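Local coordinates for alcohol dehydrogenase IV (Corynebacterium glutamicum, PDB 3IV7), which probably reduces maleylacetate with a nicotinamide cofactor and belongs to the iron-containing alcohol dehydrogenase family, at residues A[15-20]-A[152-157]; A[167-172]-A[303-308]; A[179-184]-A[231-236]; A[204-209]-A[220-225]. All coordinates share one frame; numbering follows the deposited sequence.

Interaction 1. Residues A[15-20]-A[152-157]; sequences QKVMFG and VIYDSE
The flank of Y154 lies in a notch lined by V17 and F19. At one end V17 CG1 meets the ring of Y154 at its edge, near its plane, 3.6 Å from CD2; chi1 of V17 (-175°) puts this methyl anti to the backbone N. At the other, F19 CD2 presses on Y154 CB at 3.4 Å, and the two rings lie obliquely, their planes at 52°. V152 CG1, two residues back on the same strand, lies over one face of the Y154 ring, toward its rim. V152 CG2 bulges the other way, into Q15, 3.3 Å from NE2, while the Q15 amide is held by Y227 OH and the carbonyls of E126 and P149.

This bumpy face belongs to two neighbouring strands of the six-stranded parallel sheet in the Rossmann-like N-terminal domain. V17, M18 and F19 pair with V152, I153 and Y154, and M18 uses both its backbone N, to V152 O (2.8 Å), and its O, to Y154 N (2.8 Å). Beyond 15-20 the sheet runs on, antiparallel, into a strand of the second subunit, whose F8 meets the F19 ring. On the reverse face the strands touch less closely: M18 SE (selenomethionine) is 4.2 Å from I153 CG1, and helix 24-35 packs on both. Past the last bridge D155 OD1 accepts from E157 N in an Asx turn and from G22 N.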
loop_
_atom_site.group_PDB
_atom_site.type_symbol
_atom_site.label_atom_id
_atom_site.label_comp_id
_atom_site.label_asym_id
_atom_site.label_seq_id
_atom_site.Cartn_x
_atom_site.Cartn_y
_atom_site.Cartn_z
ATOM N N GLN A 15 6.027 -4.636 -5.488
ATOM C CA GLN A 15 6.244 -3.831 -6.662
ATOM C C GLN A 15 7.096 -2.612 -6.379
ATOM O O GLN A 15 7.019 -2.018 -5.313
ATOM C CB GLN A 15 4.904 -3.382 -7.256
ATOM C CG GLN A 15 4.977 -3.088 -8.745
ATOM C CD GLN A 15 3.600 -2.954 -9.379
ATOM O OE1 GLN A 15 2.712 -2.294 -8.830
ATOM N NE2 GLN A 15 3.418 -3.579 -10.544
ATOM N N LYS A 16 7.935 -2.265 -7.346
ATOM C CA LYS A 16 8.659 -1.017 -7.334
ATOM C C LYS A 16 8.017 -0.094 -8.363
ATOM O O LYS A 16 7.682 -0.523 -9.483
ATOM C CB LYS A 16 10.129 -1.224 -7.680
ATOM C CG LYS A 16 10.932 0.071 -7.818
ATOM C CD LYS A 16 12.406 -0.197 -8.307
ATOM C CE LYS A 16 13.294 -0.753 -7.202
ATOM N NZ LYS A 16 13.455 0.231 -6.045
ATOM N N VAL A 17 7.866 1.163 -7.992
ATOM C CA VAL A 17 7.329 2.176 -8.857
ATOM C C VAL A 17 8.292 3.310 -8.915
ATOM O O VAL A 17 8.719 3.837 -7.864
ATOM C CB VAL A 17 5.998 2.705 -8.293
ATOM C CG1 VAL A 17 5.350 3.710 -9.276
ATOM C CG2 VAL A 17 5.084 1.558 -8.006
HETATM N N MSE A 18 8.735 3.647 -10.116
HETATM C CA MSE A 18 9.633 4.781 -10.303
HETATM C C MSE A 18 8.862 5.825 -11.101
HETATM O O MSE A 18 8.270 5.507 -12.134
HETATM C CB MSE A 18 10.876 4.349 -11.043
HETATM C CG MSE A 18 11.597 3.178 -10.383
HETATM SE SE MSE A 18 12.905 2.318 -11.569
HETATM C CE MSE A 18 14.450 3.269 -11.042
ATOM N N PHE A 19 8.879 7.063 -10.628
ATOM C CA PHE A 19 8.002 8.073 -11.144
ATOM C C PHE A 19 8.787 9.317 -11.443
ATOM O O PHE A 19 9.558 9.794 -10.599
ATOM C CB PHE A 19 6.909 8.375 -10.095
ATOM C CG PHE A 19 5.712 9.074 -10.638
ATOM C CD1 PHE A 19 5.767 10.418 -10.978
ATOM C CD2 PHE A 19 4.526 8.387 -10.836
ATOM C CE1 PHE A 19 4.647 11.065 -11.503
ATOM C CE2 PHE A 19 3.411 9.017 -11.371
ATOM C CZ PHE A 19 3.466 10.353 -11.704
ATOM N N GLY A 20 8.586 9.882 -12.622
ATOM C CA GLY A 20 9.209 11.176 -12.936
ATOM C C GLY A 20 9.215 11.571 -14.406
ATOM O O GLY A 20 9.744 10.833 -15.245
ATOM N N VAL A 152 7.369 -0.711 -12.219
ATOM C CA VAL A 152 6.610 0.167 -13.071
ATOM C C VAL A 152 7.320 1.498 -13.176
ATOM O O VAL A 152 7.665 2.106 -12.165
ATOM C CB VAL A 152 5.169 0.387 -12.532
ATOM C CG1 VAL A 152 4.356 1.280 -13.510
ATOM C CG2 VAL A 152 4.482 -0.960 -12.309
ATOM N N ILE A 153 7.566 1.932 -14.410
ATOM C CA ILE A 153 8.167 3.265 -14.677
ATOM C C ILE A 153 7.104 4.204 -15.243
ATOM O O ILE A 153 6.526 3.941 -16.301
ATOM C CB ILE A 153 9.351 3.155 -15.616
ATOM C CG1 ILE A 153 10.426 2.267 -14.965
ATOM C CG2 ILE A 153 9.908 4.601 -16.003
ATOM C CD1 ILE A 153 11.591 1.836 -15.936
ATOM N N TYR A 154 6.780 5.229 -14.469
ATOM C CA TYR A 154 5.797 6.233 -14.844
ATOM C C TYR A 154 6.469 7.532 -15.255
ATOM O O TYR A 154 7.070 8.236 -14.418
ATOM C CB TYR A 154 4.830 6.528 -13.677
ATOM C CG TYR A 154 3.784 5.496 -13.454
ATOM C CD1 TYR A 154 2.887 5.146 -14.474
ATOM C CD2 TYR A 154 3.603 4.926 -12.203
ATOM C CE1 TYR A 154 1.924 4.245 -14.271
ATOM C CE2 TYR A 154 2.613 4.007 -11.991
ATOM C CZ TYR A 154 1.761 3.680 -13.014
ATOM O OH TYR A 154 0.767 2.773 -12.803
ATOM N N ASP A 155 6.336 7.864 -16.538
ATOM C CA ASP A 155 6.930 9.072 -17.120
ATOM C C ASP A 155 5.833 9.787 -17.902
ATOM O O ASP A 155 5.476 9.386 -19.033
ATOM C CB ASP A 155 8.106 8.678 -18.026
ATOM C CG ASP A 155 8.803 9.873 -18.665
ATOM O OD1 ASP A 155 8.257 10.996 -18.625
ATOM O OD2 ASP A 155 9.903 9.685 -19.210
ATOM N N SER A 156 5.307 10.849 -17.317
ATOM C CA SER A 156 4.185 11.563 -17.917
ATOM C C SER A 156 4.531 12.230 -19.244
ATOM O O SER A 156 3.637 12.618 -19.975
ATOM C CB SER A 156 3.623 12.602 -16.934
ATOM O OG SER A 156 4.631 13.506 -16.519
ATOM N N GLU A 157 5.820 12.354 -19.566
ATOM C CA GLU A 157 6.218 12.850 -20.877
ATOM C C GLU A 157 5.703 11.911 -21.959
ATOM O O GLU A 157 5.382 12.350 -23.058
ATOM C CB GLU A 157 7.750 13.005 -21.005
ATOM C CG GLU A 157 8.200 13.517 -22.412
ATOM C CD GLU A 157 9.647 14.058 -22.426
ATOM O OE1 GLU A 157 10.555 13.420 -21.828
ATOM O OE2 GLU A 157 9.874 15.104 -23.051
HETATM O O HOH W 1 9.763 7.891 -15.278
#

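Interaction 2. Residues A[167-172]-A[303-308]; sequences SVASGL and NAPKRL
L172 and V168, one helical turn apart on helix 164-181, face A304 and P305 in the loop that follows helix 291-301, an apolar helix-to-loop contact within the all-helical C-terminal domain of this family. No hydrogen bond crosses it. The closest touch is L172 CD1 against A304 CB at 3.5 Å, tighter than usual for two carbons. Chi1 of L172 (-69°) sets CG anti to the carbonyl carbon, and the same CD1 methyl also reaches P305 CD at 4.1 Å, so one leucine branch meets both loop residues. V168 comes in beside it: CG1, anti to the backbone N (chi1 171°), lies 4.2 Å from A304 CA. A169 meets the next ring atom, its CB 4.1 Å from P305 CG. The two segments bury 155 Å² in all, which fits a contact made by a few methyl and ring carbons.

Outside this first shell, neighbouring helices and the loop residue V302 surround both partners. L172 also packs on L298, V168 on V302 and V210, and A169 on A257, while P305 rests on A261 and T262 of helix 256-271. Two serine hydroxyls on the helix tie it to other parts: S167 OG bonds to P163 O and R219 NH1, and S170 OG to Y122 N. Helix 291-301 ends in a Schellman motif, from which the loop departs, with N303, at positive phi, as its C-prime residue. A304 N returns to R299 O, and the NH2 of the same arginine bonds to P305 O.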
loop_
_atom_site.group_PDB
_atom_site.type_symbol
_atom_site.label_atom_id
_atom_site.label_comp_id
_atom_site.label_asym_id
_atom_site.label_seq_id
_atom_site.Cartn_x
_atom_site.Cartn_y
_atom_site.Cartn_z
ATOM N N SER A 167 -7.606 10.011 -23.140
ATOM C CA SER A 167 -7.072 10.312 -21.823
ATOM C C SER A 167 -8.215 10.343 -20.805
ATOM O O SER A 167 -8.100 9.797 -19.693
ATOM C CB SER A 167 -6.348 11.676 -21.819
ATOM O OG SER A 167 -5.233 11.722 -22.695
ATOM N N VAL A 168 -9.301 11.021 -21.171
ATOM C CA VAL A 168 -10.481 11.113 -20.303
ATOM C C VAL A 168 -11.151 9.725 -20.115
ATOM O O VAL A 168 -11.408 9.304 -18.999
ATOM C CB VAL A 168 -11.497 12.155 -20.858
ATOM C CG1 VAL A 168 -12.809 12.097 -20.112
ATOM C CG2 VAL A 168 -10.912 13.544 -20.767
ATOM N N ALA A 169 -11.408 9.023 -21.209
ATOM C CA ALA A 169 -12.054 7.726 -21.110
ATOM C C ALA A 169 -11.204 6.770 -20.314
ATOM O O ALA A 169 -11.717 6.073 -19.431
ATOM C CB ALA A 169 -12.368 7.157 -22.480
ATOM N N SER A 170 -9.896 6.744 -20.595
ATOM C CA SER A 170 -8.985 5.855 -19.867
ATOM C C SER A 170 -8.877 6.278 -18.420
ATOM O O SER A 170 -8.807 5.430 -17.526
ATOM C CB SER A 170 -7.576 5.799 -20.510
ATOM O OG SER A 170 -6.724 4.906 -19.780
ATOM N N GLY A 171 -8.847 7.575 -18.162
ATOM C CA GLY A 171 -8.821 8.055 -16.745
ATOM C C GLY A 171 -10.050 7.612 -15.961
ATOM O O GLY A 171 -9.972 7.269 -14.777
ATOM N N LEU A 172 -11.197 7.600 -16.625
ATOM C CA LEU A 172 -12.435 7.178 -15.975
ATOM C C LEU A 172 -12.456 5.668 -15.799
ATOM O O LEU A 172 -13.109 5.162 -14.891
ATOM C CB LEU A 172 -13.643 7.673 -16.769
ATOM C CG LEU A 172 -13.822 9.207 -16.721
ATOM C CD1 LEU A 172 -14.872 9.658 -17.723
ATOM C CD2 LEU A 172 -14.195 9.690 -15.323
ATOM N N ASN A 303 -15.989 16.502 -20.459
ATOM C CA ASN A 303 -16.794 16.014 -21.578
ATOM C C ASN A 303 -16.769 14.468 -21.715
ATOM O O ASN A 303 -16.518 13.953 -22.785
ATOM C CB ASN A 303 -16.315 16.652 -22.891
ATOM C CG ASN A 303 -17.296 16.446 -24.016
ATOM O OD1 ASN A 303 -18.470 16.166 -23.776
ATOM N ND2 ASN A 303 -16.825 16.570 -25.252
ATOM N N ALA A 304 -17.103 13.765 -20.637
ATOM C CA ALA A 304 -16.971 12.312 -20.559
ATOM C C ALA A 304 -17.873 11.562 -21.489
ATOM O O ALA A 304 -18.891 12.046 -21.846
ATOM C CB ALA A 304 -17.226 11.840 -19.095
ATOM N N PRO A 305 -17.511 10.312 -21.832
ATOM C CA PRO A 305 -18.424 9.473 -22.654
ATOM C C PRO A 305 -19.802 9.371 -22.021
ATOM O O PRO A 305 -19.894 9.282 -20.800
ATOM C CB PRO A 305 -17.719 8.113 -22.666
ATOM C CG PRO A 305 -16.246 8.494 -22.558
ATOM C CD PRO A 305 -16.208 9.670 -21.627
ATOM N N LYS A 306 -20.861 9.355 -22.836
ATOM C CA LYS A 306 -22.228 9.432 -22.295
ATOM C C LYS A 306 -23.150 8.216 -22.488
ATOM O O LYS A 306 -24.030 7.981 -21.663
ATOM C CB LYS A 306 -22.926 10.688 -22.816
ATOM C CG LYS A 306 -22.395 12.019 -22.176
ATOM N N ARG A 307 -22.997 7.478 -23.573
ATOM C CA ARG A 307 -23.983 6.454 -23.877
ATOM C C ARG A 307 -23.416 5.313 -24.724
ATOM O O ARG A 307 -22.648 5.549 -25.685
ATOM C CB ARG A 307 -25.185 7.097 -24.569
ATOM C CG ARG A 307 -24.864 7.712 -25.921
ATOM C CD ARG A 307 -26.072 8.478 -26.519
ATOM N NE ARG A 307 -26.303 9.742 -25.817
ATOM C CZ ARG A 307 -25.560 10.851 -25.974
ATOM N NH1 ARG A 307 -24.492 10.861 -26.791
ATOM N NH2 ARG A 307 -25.870 11.955 -25.295
ATOM N N LEU A 308 -23.773 4.078 -24.372
ATOM C CA LEU A 308 -23.202 2.909 -25.059
ATOM C C LEU A 308 -23.684 2.800 -26.504
ATOM O O LEU A 308 -23.002 2.174 -27.347
ATOM C CB LEU A 308 -23.470 1.614 -24.281
ATOM C CG LEU A 308 -22.936 1.592 -22.828
ATOM C CD1 LEU A 308 -23.535 0.427 -22.065
ATOM C CD2 LEU A 308 -21.422 1.534 -22.808
#

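Interaction 3. Residues A[179-184]-A[231-236]; sequences IDSLWG and VSFASA
S181 pushes its side chain into the surface of helix 216-236 between S232, F233 and A236, and most of the close packing is here. S181 OG lies 3.1 Å from F233 CA, while its hydrogen bond goes back to H177 O, within its own helix; chi1 of -74° turns OG beside its backbone N. S181 CB is 3.6 Å from A236 CB and equally far from S232 OG, whose own hydrogen-bond partner is N191 O. Further along, the backbones themselves close up: G184 C comes to 3.6 Å from A236 O, and the two CA atoms are 5.1 Å apart, so close that a CB on G184 would clash with A236 O. A type I turn from S181 to G184 carries the chain past A236.

The outer part of helix 231-236 is looser. F233 is partly exposed and meets the first segment mainly through its backbone and CB; its ring offers an edge to S181 OG, in plane, with CD1 3.9 Å away. The ring is instead stacked on H177 and H242. V231, A234 and S235, also partly exposed, do not touch 179-184. D180 joins the same neighbourhood, taking W183 NE1 on OD1 at 2.7 Å and H242 ND1 on OD2. Small residues thus let the end of one helix and the start of its following turn sit close against another, in the helical C-terminal domain of the iron-containing alcohol dehydrogenase family.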
loop_
_atom_site.group_PDB
_atom_site.type_symbol
_atom_site.label_atom_id
_atom_site.label_comp_id
_atom_site.label_asym_id
_atom_site.label_seq_id
_atom_site.Cartn_x
_atom_site.Cartn_y
_atom_site.Cartn_z
ATOM N N ILE A 179 -13.717 3.195 -7.710
ATOM C CA ILE A 179 -15.077 3.211 -7.196
ATOM C C ILE A 179 -15.688 1.826 -6.991
ATOM O O ILE A 179 -16.206 1.529 -5.931
ATOM C CB ILE A 179 -15.992 4.142 -8.030
ATOM C CG1 ILE A 179 -15.505 5.600 -7.844
ATOM C CG2 ILE A 179 -17.470 3.992 -7.541
ATOM C CD1 ILE A 179 -16.218 6.680 -8.697
ATOM N N ASP A 180 -15.590 0.966 -7.989
ATOM C CA ASP A 180 -16.131 -0.399 -7.854
ATOM C C ASP A 180 -15.439 -1.132 -6.691
ATOM O O ASP A 180 -16.080 -1.910 -5.969
ATOM C CB ASP A 180 -15.923 -1.155 -9.122
ATOM C CG ASP A 180 -16.936 -2.259 -9.340
ATOM O OD1 ASP A 180 -18.115 -2.164 -8.868
ATOM O OD2 ASP A 180 -16.569 -3.182 -10.107
ATOM N N SER A 181 -14.146 -0.838 -6.487
ATOM C CA SER A 181 -13.364 -1.486 -5.445
ATOM C C SER A 181 -13.890 -1.162 -4.033
ATOM O O SER A 181 -13.698 -1.948 -3.091
ATOM C CB SER A 181 -11.890 -1.123 -5.582
ATOM O OG SER A 181 -11.286 -1.802 -6.700
ATOM N N LEU A 182 -14.572 -0.022 -3.901
ATOM C CA LEU A 182 -15.160 0.385 -2.636
ATOM C C LEU A 182 -16.222 -0.578 -2.106
ATOM O O LEU A 182 -16.468 -0.610 -0.904
ATOM C CB LEU A 182 -15.711 1.814 -2.723
ATOM C CG LEU A 182 -14.632 2.894 -2.953
ATOM C CD1 LEU A 182 -15.237 4.269 -3.068
ATOM C CD2 LEU A 182 -13.578 2.836 -1.836
ATOM N N TRP A 183 -16.880 -1.320 -3.005
ATOM C CA TRP A 183 -17.822 -2.385 -2.600
ATOM C C TRP A 183 -17.391 -3.705 -3.282
ATOM O O TRP A 183 -18.208 -4.579 -3.548
ATOM C CB TRP A 183 -19.290 -2.016 -2.949
ATOM C CG TRP A 183 -19.439 -1.527 -4.319
ATOM C CD1 TRP A 183 -19.255 -2.249 -5.470
ATOM C CD2 TRP A 183 -19.717 -0.185 -4.733
ATOM N NE1 TRP A 183 -19.370 -1.433 -6.563
ATOM C CE2 TRP A 183 -19.661 -0.164 -6.145
ATOM C CE3 TRP A 183 -19.994 0.998 -4.059
ATOM C CZ2 TRP A 183 -19.871 0.990 -6.879
ATOM C CZ3 TRP A 183 -20.229 2.133 -4.793
ATOM C CH2 TRP A 183 -20.159 2.122 -6.192
ATOM N N GLY A 184 -16.088 -3.834 -3.548
ATOM C CA GLY A 184 -15.546 -5.026 -4.209
ATOM C C GLY A 184 -15.736 -6.282 -3.363
ATOM O O GLY A 184 -16.008 -6.184 -2.159
ATOM N N VAL A 231 -3.877 -0.721 -7.940
ATOM C CA VAL A 231 -3.408 -1.422 -6.750
ATOM C C VAL A 231 -4.597 -1.765 -5.817
ATOM O O VAL A 231 -4.674 -2.872 -5.265
ATOM C CB VAL A 231 -2.352 -0.607 -5.982
ATOM C CG1 VAL A 231 -2.040 -1.272 -4.618
ATOM C CG2 VAL A 231 -0.998 -0.476 -6.849
ATOM N N SER A 232 -5.532 -0.820 -5.679
ATOM C CA SER A 232 -6.744 -1.043 -4.902
ATOM C C SER A 232 -7.583 -2.194 -5.503
ATOM O O SER A 232 -8.025 -3.102 -4.801
ATOM C CB SER A 232 -7.588 0.235 -4.892
ATOM O OG SER A 232 -8.797 0.015 -4.176
ATOM N N PHE A 233 -7.780 -2.118 -6.808
ATOM C CA PHE A 233 -8.558 -3.080 -7.563
ATOM C C PHE A 233 -7.933 -4.490 -7.559
ATOM O O PHE A 233 -8.628 -5.460 -7.402
ATOM C CB PHE A 233 -8.710 -2.549 -8.997
ATOM C CG PHE A 233 -9.233 -3.537 -9.952
ATOM C CD1 PHE A 233 -10.545 -3.920 -9.914
ATOM C CD2 PHE A 233 -8.444 -3.976 -11.010
ATOM C CE1 PHE A 233 -11.048 -4.819 -10.846
ATOM C CE2 PHE A 233 -8.944 -4.849 -11.929
ATOM C CZ PHE A 233 -10.252 -5.273 -11.838
ATOM N N ALA A 234 -6.615 -4.564 -7.680
ATOM C CA ALA A 234 -5.903 -5.852 -7.605
ATOM C C ALA A 234 -6.223 -6.544 -6.281
ATOM O O ALA A 234 -6.394 -7.765 -6.225
ATOM C CB ALA A 234 -4.378 -5.630 -7.759
ATOM N N SER A 235 -6.391 -5.744 -5.233
ATOM C CA SER A 235 -6.748 -6.254 -3.927
ATOM C C SER A 235 -8.254 -6.506 -3.763
ATOM O O SER A 235 -8.655 -7.549 -3.257
ATOM C CB SER A 235 -6.286 -5.294 -2.827
ATOM O OG SER A 235 -6.795 -5.702 -1.543
ATOM N N ALA A 236 -9.089 -5.521 -4.122
ATOM C CA ALA A 236 -10.537 -5.607 -3.805
ATOM C C ALA A 236 -11.305 -6.596 -4.713
ATOM O O ALA A 236 -12.366 -7.074 -4.350
ATOM C CB ALA A 236 -11.180 -4.244 -3.850
#

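Interaction 4. Residues A[204-209]-A[220-225]; sequences QGLPKI and DEALYG
K208 NZ is gripped by both carboxylate oxygens of E221, at 2.8 Å to OE1 and, weakly, 3.2 Å to OE2; OE1 is met on its syn lone pair. E217 OE2 forms a second salt bridge to the same nitrogen. The lysine chain runs extended beyond CG and crosses that of E221 at about a right angle, and its CE lies 3.4 Å from E221 OE1. Q204 CB touches OE1 at 3.6 Å from the same helix.

Beneath this polar rim the two helices of a helical hairpin come close: the axes of the two short segments approach to 7.8 Å at an angle of 142°. G205 sits at the crossing: its CA is 4.8 Å from that of E221, and with no side chain there the E221 CB rests against it. On the inner side A222 CB fits against the methyls I209 CD1 (3.7 Å) and L206 CD2. Helix 189-211 is kinked at P207, whose nitrogen has no hydrogen to give the preceding turn. Two carboxylates around one ammonium group would probably keep K208 charged and ease the repulsion between E217 and E221, beside the apolar contact of A222 with L206 and I209.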
loop_
_atom_site.group_PDB
_atom_site.type_symbol
_atom_site.label_atom_id
_atom_site.label_comp_id
_atom_site.label_asym_id
_atom_site.label_seq_id
_atom_site.Cartn_x
_atom_site.Cartn_y
_atom_site.Cartn_z
ATOM N N GLN A 204 -8.638 15.461 -9.678
ATOM C CA GLN A 204 -7.805 16.661 -9.788
ATOM C C GLN A 204 -7.140 16.726 -11.158
ATOM O O GLN A 204 -7.155 17.766 -11.816
ATOM C CB GLN A 204 -6.712 16.641 -8.693
ATOM C CG GLN A 204 -7.217 16.958 -7.292
ATOM C CD GLN A 204 -7.614 18.420 -7.130
ATOM O OE1 GLN A 204 -6.863 19.344 -7.518
ATOM N NE2 GLN A 204 -8.792 18.644 -6.569
ATOM N N GLY A 205 -6.628 15.576 -11.610
ATOM C CA GLY A 205 -5.808 15.500 -12.831
ATOM C C GLY A 205 -6.534 15.602 -14.164
ATOM O O GLY A 205 -6.114 16.361 -15.051
ATOM N N LEU A 206 -7.638 14.870 -14.307
ATOM C CA LEU A 206 -8.317 14.794 -15.577
ATOM C C LEU A 206 -8.801 16.151 -16.092
ATOM O O LEU A 206 -8.610 16.452 -17.259
ATOM C CB LEU A 206 -9.459 13.739 -15.548
ATOM C CG LEU A 206 -8.993 12.289 -15.221
ATOM C CD1 LEU A 206 -10.168 11.324 -15.147
ATOM C CD2 LEU A 206 -7.933 11.766 -16.211
ATOM N N PRO A 207 -9.370 17.004 -15.213
ATOM C CA PRO A 207 -9.796 18.287 -15.748
ATOM C C PRO A 207 -8.613 19.174 -16.193
ATOM O O PRO A 207 -8.793 20.042 -17.049
ATOM C CB PRO A 207 -10.521 18.951 -14.563
ATOM C CG PRO A 207 -10.915 17.805 -13.660
ATOM C CD PRO A 207 -9.898 16.755 -13.855
ATOM N N LYS A 208 -7.449 19.016 -15.537
ATOM C CA LYS A 208 -6.274 19.799 -15.870
ATOM C C LYS A 208 -5.724 19.370 -17.261
ATOM O O LYS A 208 -5.204 20.185 -17.996
ATOM C CB LYS A 208 -5.207 19.639 -14.799
ATOM C CG LYS A 208 -5.554 20.288 -13.456
ATOM C CD LYS A 208 -4.453 20.033 -12.441
ATOM C CE LYS A 208 -4.938 20.260 -11.003
ATOM N NZ LYS A 208 -3.913 19.912 -10.070
ATOM N N ILE A 209 -5.892 18.091 -17.598
ATOM C CA ILE A 209 -5.503 17.552 -18.909
ATOM C C ILE A 209 -6.425 18.087 -20.017
ATOM O O ILE A 209 -5.960 18.401 -21.125
ATOM C CB ILE A 209 -5.513 15.995 -18.912
ATOM C CG1 ILE A 209 -4.382 15.467 -18.011
ATOM C CG2 ILE A 209 -5.387 15.434 -20.374
ATOM C CD1 ILE A 209 -4.534 14.086 -17.572
ATOM N N ASP A 220 0.700 14.024 -14.347
ATOM C CA ASP A 220 1.311 13.276 -13.237
ATOM C C ASP A 220 0.218 12.784 -12.308
ATOM O O ASP A 220 0.205 11.623 -11.933
ATOM C CB ASP A 220 2.313 14.140 -12.449
ATOM C CG ASP A 220 3.661 14.293 -13.161
ATOM O OD1 ASP A 220 4.027 13.397 -13.947
ATOM O OD2 ASP A 220 4.379 15.258 -12.839
ATOM N N GLU A 221 -0.742 13.661 -11.993
ATOM C CA GLU A 221 -1.856 13.277 -11.113
ATOM C C GLU A 221 -2.644 12.107 -11.665
ATOM O O GLU A 221 -2.984 11.184 -10.927
ATOM C CB GLU A 221 -2.778 14.478 -10.843
ATOM C CG GLU A 221 -2.257 15.349 -9.747
ATOM C CD GLU A 221 -2.949 16.681 -9.613
ATOM O OE1 GLU A 221 -3.675 17.122 -10.544
ATOM O OE2 GLU A 221 -2.708 17.327 -8.575
ATOM N N ALA A 222 -2.952 12.149 -12.958
ATOM C CA ALA A 222 -3.711 11.088 -13.586
ATOM C C ALA A 222 -2.955 9.762 -13.522
ATOM O O ALA A 222 -3.540 8.716 -13.247
ATOM C CB ALA A 222 -4.042 11.455 -15.076
ATOM N N LEU A 223 -1.658 9.805 -13.834
ATOM C CA LEU A 223 -0.852 8.603 -13.879
ATOM C C LEU A 223 -0.719 8.028 -12.451
ATOM O O LEU A 223 -0.863 6.816 -12.228
ATOM C CB LEU A 223 0.532 8.947 -14.478
ATOM C CG LEU A 223 1.256 7.963 -15.357
ATOM C CD1 LEU A 223 0.356 7.281 -16.431
ATOM C CD2 LEU A 223 2.433 8.677 -16.016
ATOM N N TYR A 224 -0.441 8.889 -11.498
ATOM C CA TYR A 224 -0.349 8.463 -10.092
ATOM C C TYR A 224 -1.692 7.882 -9.633
ATOM O O TYR A 224 -1.735 6.814 -8.982
ATOM C CB TYR A 224 0.093 9.636 -9.195
ATOM C CG TYR A 224 -0.060 9.388 -7.717
ATOM C CD1 TYR A 224 0.907 8.712 -7.009
ATOM C CD2 TYR A 224 -1.165 9.863 -7.027
ATOM C CE1 TYR A 224 0.770 8.469 -5.632
ATOM C CE2 TYR A 224 -1.313 9.642 -5.669
ATOM C CZ TYR A 224 -0.350 8.910 -4.975
ATOM O OH TYR A 224 -0.488 8.700 -3.617
ATOM N N GLY A 225 -2.781 8.563 -9.993
ATOM C CA GLY A 225 -4.147 8.096 -9.670
ATOM C C GLY A 225 -4.435 6.740 -10.230
ATOM O O GLY A 225 -4.965 5.857 -9.548
#

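From the N terminus, interaction 1 closes first, pairing 15-20 with 152-157 across most of the N-terminal domain before any other contact opens. Interaction 2 then joins 167-172 to 303-308 and spans a run of helices. Interaction 3 (179-184 with 231-236) lies within that span, and interaction 4 (204-209 with 220-225) lies within interaction 3, so these three nest like brackets and none cross. Helix 164-181 serves interactions 2 and 3, and helix 216-236 serves 3 and 4. Interaction 4 touches interaction 1, joining the sheet to the helical domain, with a probable hydrogen bond of 2.6 Å between S156 OG and D220 OD1. Inside the helical domain, L206 of interaction 4 packs on G171 of interaction 2.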